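Local coordinates for chromosomal replication initiator protein DnaA (Thermotoga maritima, PDB 2Z4S) that is an AAA+ ATPase that in its ATP form binds the replication origin, assembles there as a right-handed spiral filament and initiates chromosomal replication, at residues 170-175 with 207-212; 164-169 with 198-203. All coordinates share one frame; numbering follows the deposited sequence.

Interaction 1: 170-175 with 207-212; sequences KFLNDL and IGKTGV
The opening turns of helix 168-182 lie against the first residues of helix 210-224, closest in backbone terms at L172 and V212, whose CA atoms are 6.0 Å apart. Ahead of V212, K209, the centre of an inverse gamma turn, takes the N-cap position. V212 is the hub of the contact, its CB directed at the other helix and its two methyl groups splitting the work. With CG1 anti to the backbone N (chi1 165°), that branch reaches F171 and meets the ring at its edge, near the ring plane, with CG1 3.7 Å from F171 CD2. The CG2 branch, beside the backbone N, turns instead to L172, lying 3.7 Å from L172 CA and against the CD2 methyl, and the two side chains cross at about a right angle. One turn further along, L175 passes V212 in the opposite direction: its CD1 sits 3.9 Å from V212 CA and 4.0 Å from V212 CG2. At the margin, L172 CD2 also approaches the CB of K209, at 4.3 Å, so that lysine contributes the root of its side chain. F171 carries the apolar layer on into the domain, meeting Y191 of helix 184-193 edge to face and touching L216 and T219 of helix 210-224. On another side of helix 168-182, D174 forms a salt bridge with K170 of its own helix, long and weak as a hydrogen bond, and another through OD2 with K190. The side toward helix 184-193 thus combines aromatic and apolar packing with the K190 salt bridge, whereas between 170-175 and 207-212 the contact is apolar, so the fit probably rests on shape, a branched valine set among F171, L172 and L175.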
loop_
_atom_site.group_PDB
_atom_site.type_symbol
_atom_site.label_atom_id
_atom_site.label_comp_id
_atom_site.label_asym_id
_atom_site.label_seq_id
_atom_site.Cartn_x
_atom_site.Cartn_y
_atom_site.Cartn_z
ATOM N N LYS A 170 -8.691 -1.518 -10.989
ATOM C CA LYS A 170 -8.273 -2.032 -12.284
ATOM C C LYS A 170 -8.856 -3.413 -12.496
ATOM O O LYS A 170 -9.157 -3.797 -13.618
ATOM C CB LYS A 170 -6.757 -2.104 -12.428
ATOM C CG LYS A 170 -6.396 -2.646 -13.797
ATOM C CD LYS A 170 -4.961 -2.425 -14.179
ATOM C CE LYS A 170 -4.758 -2.673 -15.674
ATOM N NZ LYS A 170 -5.349 -1.592 -16.527
ATOM N N PHE A 171 -9.007 -4.169 -11.418
ATOM C CA PHE A 171 -9.577 -5.495 -11.542
ATOM C C PHE A 171 -10.994 -5.271 -12.071
ATOM O O PHE A 171 -11.483 -6.022 -12.910
ATOM C CB PHE A 171 -9.621 -6.179 -10.182
ATOM C CG PHE A 171 -9.777 -7.666 -10.255
ATOM C CD1 PHE A 171 -8.748 -8.461 -10.742
ATOM C CD2 PHE A 171 -10.939 -8.278 -9.808
ATOM C CE1 PHE A 171 -8.874 -9.850 -10.777
ATOM C CE2 PHE A 171 -11.074 -9.665 -9.838
ATOM C CZ PHE A 171 -10.041 -10.452 -10.322
ATOM N N LEU A 172 -11.638 -4.216 -11.575
ATOM C CA LEU A 172 -12.989 -3.849 -11.992
ATOM C C LEU A 172 -12.922 -3.480 -13.474
ATOM O O LEU A 172 -13.430 -4.206 -14.315
ATOM C CB LEU A 172 -13.484 -2.656 -11.157
ATOM C CG LEU A 172 -14.840 -1.950 -11.324
ATOM C CD1 LEU A 172 -14.974 -1.391 -12.735
ATOM C CD2 LEU A 172 -15.961 -2.903 -11.003
ATOM N N ASN A 173 -12.281 -2.364 -13.795
ATOM C CA ASN A 173 -12.171 -1.938 -15.181
ATOM C C ASN A 173 -11.721 -3.042 -16.132
ATOM O O ASN A 173 -12.132 -3.077 -17.283
ATOM C CB ASN A 173 -11.216 -0.744 -15.306
ATOM C CG ASN A 173 -11.815 0.536 -14.761
ATOM O OD1 ASN A 173 -12.981 0.839 -15.016
ATOM N ND2 ASN A 173 -11.024 1.300 -14.017
ATOM N N ASP A 174 -10.879 -3.948 -15.665
ATOM C CA ASP A 174 -10.417 -5.016 -16.537
ATOM C C ASP A 174 -11.519 -6.011 -16.862
ATOM O O ASP A 174 -11.610 -6.475 -17.996
ATOM C CB ASP A 174 -9.218 -5.728 -15.917
ATOM C CG ASP A 174 -7.899 -5.300 -16.545
ATOM O OD1 ASP A 174 -7.715 -4.083 -16.807
ATOM O OD2 ASP A 174 -7.048 -6.190 -16.766
ATOM N N LEU A 175 -12.350 -6.345 -15.876
ATOM C CA LEU A 175 -13.462 -7.266 -16.106
ATOM C C LEU A 175 -14.419 -6.592 -17.082
ATOM O O LEU A 175 -14.727 -7.143 -18.131
ATOM C CB LEU A 175 -14.216 -7.573 -14.810
ATOM C CG LEU A 175 -14.229 -9.021 -14.317
ATOM C CD1 LEU A 175 -15.346 -9.171 -13.308
ATOM C CD2 LEU A 175 -14.418 -9.988 -15.466
ATOM N N ILE A 207 -16.869 -2.518 -3.003
ATOM C CA ILE A 207 -18.087 -2.456 -2.207
ATOM C C ILE A 207 -19.257 -2.209 -3.162
ATOM O O ILE A 207 -19.244 -1.257 -3.946
ATOM C CB ILE A 207 -18.022 -1.307 -1.202
ATOM C CG1 ILE A 207 -16.874 -1.551 -0.234
ATOM C CG2 ILE A 207 -19.323 -1.196 -0.446
ATOM C CD1 ILE A 207 -16.615 -0.388 0.677
ATOM N N GLY A 208 -20.266 -3.071 -3.096
ATOM C CA GLY A 208 -21.407 -2.917 -3.979
ATOM C C GLY A 208 -21.163 -3.621 -5.301
ATOM O O GLY A 208 -22.059 -4.237 -5.864
ATOM N N LYS A 209 -19.937 -3.543 -5.793
ATOM C CA LYS A 209 -19.586 -4.178 -7.054
ATOM C C LYS A 209 -19.661 -5.704 -6.956
ATOM O O LYS A 209 -18.682 -6.384 -7.261
ATOM C CB LYS A 209 -18.169 -3.757 -7.443
ATOM C CG LYS A 209 -17.854 -2.314 -7.104
ATOM C CD LYS A 209 -18.599 -1.332 -7.990
ATOM C CE LYS A 209 -18.489 0.089 -7.446
ATOM N NZ LYS A 209 -19.093 1.116 -8.338
ATOM N N THR A 210 -20.812 -6.244 -6.550
ATOM C CA THR A 210 -20.949 -7.703 -6.411
ATOM C C THR A 210 -20.629 -8.470 -7.691
ATOM O O THR A 210 -20.335 -9.669 -7.643
ATOM C CB THR A 210 -22.366 -8.137 -5.904
ATOM O OG1 THR A 210 -23.382 -7.503 -6.691
ATOM C CG2 THR A 210 -22.545 -7.775 -4.421
ATOM N N GLY A 211 -20.684 -7.784 -8.828
ATOM C CA GLY A 211 -20.350 -8.448 -10.072
ATOM C C GLY A 211 -18.902 -8.893 -9.967
ATOM O O GLY A 211 -18.598 -10.096 -9.931
ATOM N N VAL A 212 -18.011 -7.902 -9.893
ATOM C CA VAL A 212 -16.576 -8.138 -9.760
ATOM C C VAL A 212 -16.288 -9.024 -8.556
ATOM O O VAL A 212 -15.481 -9.948 -8.645
ATOM C CB VAL A 212 -15.801 -6.819 -9.569
ATOM C CG1 VAL A 212 -14.390 -7.114 -9.078
ATOM C CG2 VAL A 212 -15.734 -6.057 -10.881
#

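Interaction 2: 164-169 with 198-203; sequences MYITSE and LLIDDV
I166 and I200 lie side by side and point the same way, their CG2 methyls 3.9 Å apart, and M164 and L198 repeat the arrangement on the same face of the sheet, with M164 CG 3.7 Å from L198 CD2. Helix 184-193 lies over M164 and I166, through K190 and Y191. On the other face Y165 crosses L199 at about a right angle, its CD1 3.9 Å from L199 CB. Between the faces runs parallel hydrogen bonding: L199 N gives to M164 O and I166 N donates to L199 O at 2.9 Å, both nearly along the C=O axis, the second the more bent at its hydrogen (139°). D201 N then bonds to I166 O at 3.0 Å. The hydrophobic strand 197-201 running into D201 and D202 is the Walker B element of the AAA+ ATPase fold, laid here against the edge strand 163-167. The pairing continues past the end of strand 163-167, where S168 N, already in the helix, donates to D201 O at 3.2 Å. On the Y165 face, Y165 OH donates at 2.5 Å to D201 OD2, which accepts with its anti lone pair; the carboxylate oxygen lies in the ring plane at its edge, and the carboxylate plane is turned 83° from the ring. Losing that hydroxyl to a phenylalanine here would probably leave the D201 carboxylate less firmly oriented. The same OD2 is hydrogen-bonded to OG1 of T144, a magnesium-binding residue, so D201 is a second-shell residue of the metal site, and Y165 probably steadies it from one step further out. D202 N, 2.8 Å away, holds D201 OD1, again through an anti lone pair, and D202 itself completes the protein side of the magnesium site beside ADP.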
loop_
_atom_site.group_PDB
_atom_site.type_symbol
_atom_site.label_atom_id
_atom_site.label_comp_id
_atom_site.label_asym_id
_atom_site.label_seq_id
_atom_site.Cartn_x
_atom_site.Cartn_y
_atom_site.Cartn_z
ATOM N N MET A 164 2.394 -10.016 -9.802
ATOM C CA MET A 164 1.335 -9.133 -10.264
ATOM C C MET A 164 0.775 -8.199 -9.194
ATOM O O MET A 164 0.209 -8.642 -8.185
ATOM C CB MET A 164 0.201 -9.982 -10.851
ATOM C CG MET A 164 -1.052 -9.210 -11.247
ATOM S SD MET A 164 -0.846 -8.206 -12.717
ATOM C CE MET A 164 -1.104 -9.451 -13.980
ATOM N N TYR A 165 0.950 -6.900 -9.426
ATOM C CA TYR A 165 0.440 -5.870 -8.528
ATOM C C TYR A 165 -0.714 -5.265 -9.292
ATOM O O TYR A 165 -0.602 -5.032 -10.484
ATOM C CB TYR A 165 1.481 -4.783 -8.256
ATOM C CG TYR A 165 0.907 -3.624 -7.474
ATOM C CD1 TYR A 165 0.551 -3.771 -6.135
ATOM C CD2 TYR A 165 0.630 -2.415 -8.097
ATOM C CE1 TYR A 165 -0.079 -2.744 -5.441
ATOM C CE2 TYR A 165 0.001 -1.383 -7.419
ATOM C CZ TYR A 165 -0.354 -1.553 -6.096
ATOM O OH TYR A 165 -1.026 -0.550 -5.445
ATOM N N ILE A 166 -1.820 -5.001 -8.618
ATOM C CA ILE A 166 -2.972 -4.455 -9.310
ATOM C C ILE A 166 -3.840 -3.665 -8.361
ATOM O O ILE A 166 -3.584 -3.612 -7.161
ATOM C CB ILE A 166 -3.816 -5.599 -9.926
ATOM C CG1 ILE A 166 -4.203 -5.238 -11.351
ATOM C CG2 ILE A 166 -5.047 -5.882 -9.083
ATOM C CD1 ILE A 166 -3.091 -5.489 -12.370
ATOM N N THR A 167 -4.879 -3.057 -8.905
ATOM C CA THR A 167 -5.800 -2.296 -8.087
ATOM C C THR A 167 -7.180 -2.890 -8.227
ATOM O O THR A 167 -7.598 -3.242 -9.328
ATOM C CB THR A 167 -5.841 -0.844 -8.515
ATOM O OG1 THR A 167 -4.686 -0.178 -8.002
ATOM C CG2 THR A 167 -7.081 -0.176 -7.990
ATOM N N SER A 168 -7.885 -3.017 -7.109
ATOM C CA SER A 168 -9.228 -3.565 -7.151
ATOM C C SER A 168 -9.960 -2.852 -8.264
ATOM O O SER A 168 -10.671 -3.474 -9.043
ATOM C CB SER A 168 -9.940 -3.351 -5.822
ATOM O OG SER A 168 -9.429 -4.242 -4.841
ATOM N N GLU A 169 -9.767 -1.541 -8.351
ATOM C CA GLU A 169 -10.409 -0.783 -9.409
ATOM C C GLU A 169 -9.991 -1.321 -10.772
ATOM O O GLU A 169 -10.841 -1.554 -11.630
ATOM C CB GLU A 169 -10.055 0.702 -9.337
ATOM C CG GLU A 169 -10.778 1.499 -10.407
ATOM C CD GLU A 169 -10.361 2.952 -10.473
ATOM O OE1 GLU A 169 -10.292 3.614 -9.416
ATOM O OE2 GLU A 169 -10.117 3.437 -11.597
ATOM N N LEU A 198 -0.117 -12.532 -6.526
ATOM C CA LEU A 198 -1.063 -11.497 -6.925
ATOM C C LEU A 198 -1.254 -10.540 -5.744
ATOM O O LEU A 198 -1.657 -10.951 -4.654
ATOM C CB LEU A 198 -2.379 -12.189 -7.324
ATOM C CG LEU A 198 -3.655 -11.524 -7.861
ATOM C CD1 LEU A 198 -4.667 -11.364 -6.750
ATOM C CD2 LEU A 198 -3.325 -10.205 -8.513
ATOM N N LEU A 199 -0.936 -9.266 -5.952
ATOM C CA LEU A 199 -1.073 -8.273 -4.894
ATOM C C LEU A 199 -2.217 -7.362 -5.287
ATOM O O LEU A 199 -2.154 -6.767 -6.353
ATOM C CB LEU A 199 0.215 -7.459 -4.796
ATOM C CG LEU A 199 1.513 -8.272 -4.871
ATOM C CD1 LEU A 199 2.646 -7.380 -5.328
ATOM C CD2 LEU A 199 1.818 -8.905 -3.524
ATOM N N ILE A 200 -3.254 -7.239 -4.459
ATOM C CA ILE A 200 -4.387 -6.372 -4.813
ATOM C C ILE A 200 -4.545 -5.230 -3.830
ATOM O O ILE A 200 -4.776 -5.463 -2.643
ATOM C CB ILE A 200 -5.724 -7.123 -4.814
ATOM C CG1 ILE A 200 -5.562 -8.524 -5.405
ATOM C CG2 ILE A 200 -6.749 -6.325 -5.608
ATOM C CD1 ILE A 200 -6.708 -9.464 -5.033
ATOM N N ASP A 201 -4.461 -3.999 -4.325
ATOM C CA ASP A 201 -4.560 -2.825 -3.459
ATOM C C ASP A 201 -5.980 -2.287 -3.343
ATOM O O ASP A 201 -6.834 -2.585 -4.169
ATOM C CB ASP A 201 -3.643 -1.714 -3.981
ATOM C CG ASP A 201 -2.937 -0.940 -2.863
ATOM O OD1 ASP A 201 -3.522 -0.725 -1.775
ATOM O OD2 ASP A 201 -1.782 -0.525 -3.096
ATOM N N ASP A 202 -6.206 -1.483 -2.308
ATOM C CA ASP A 202 -7.497 -0.867 -2.026
ATOM C C ASP A 202 -8.666 -1.684 -2.505
ATOM O O ASP A 202 -9.180 -1.445 -3.591
ATOM C CB ASP A 202 -7.576 0.508 -2.661
ATOM C CG ASP A 202 -6.571 1.462 -2.085
ATOM O OD1 ASP A 202 -6.802 1.986 -0.970
ATOM O OD2 ASP A 202 -5.535 1.681 -2.749
ATOM N N VAL A 203 -9.106 -2.634 -1.689
ATOM C CA VAL A 203 -10.217 -3.481 -2.073
ATOM C C VAL A 203 -11.564 -2.940 -1.602
ATOM O O VAL A 203 -12.571 -3.625 -1.708
ATOM C CB VAL A 203 -10.010 -4.916 -1.542
ATOM C CG1 VAL A 203 -10.587 -5.054 -0.149
ATOM C CG2 VAL A 203 -10.612 -5.912 -2.503
#

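In the fold
The centres of interactions 1 and 2 are about 11 Å apart, and their segments alternate along the chain: 164-169, 170-175, 198-203, 207-212. Strand 163-167 runs straight into helix 168-182, the element both contacts use; helix 184-193 then leads back to strand 197-201, which is followed by helix 210-224. The two strands are neighbours in the four-stranded parallel sheet of the AAA+ domain, and the two helices that follow them meet in interaction 1. Successive strand-helix units are thus paired twice, within the sheet and in the helical layer beside it. Interaction 2 reaches the magnesium site, whereas interaction 1 lies away from the nucleotide and the metal.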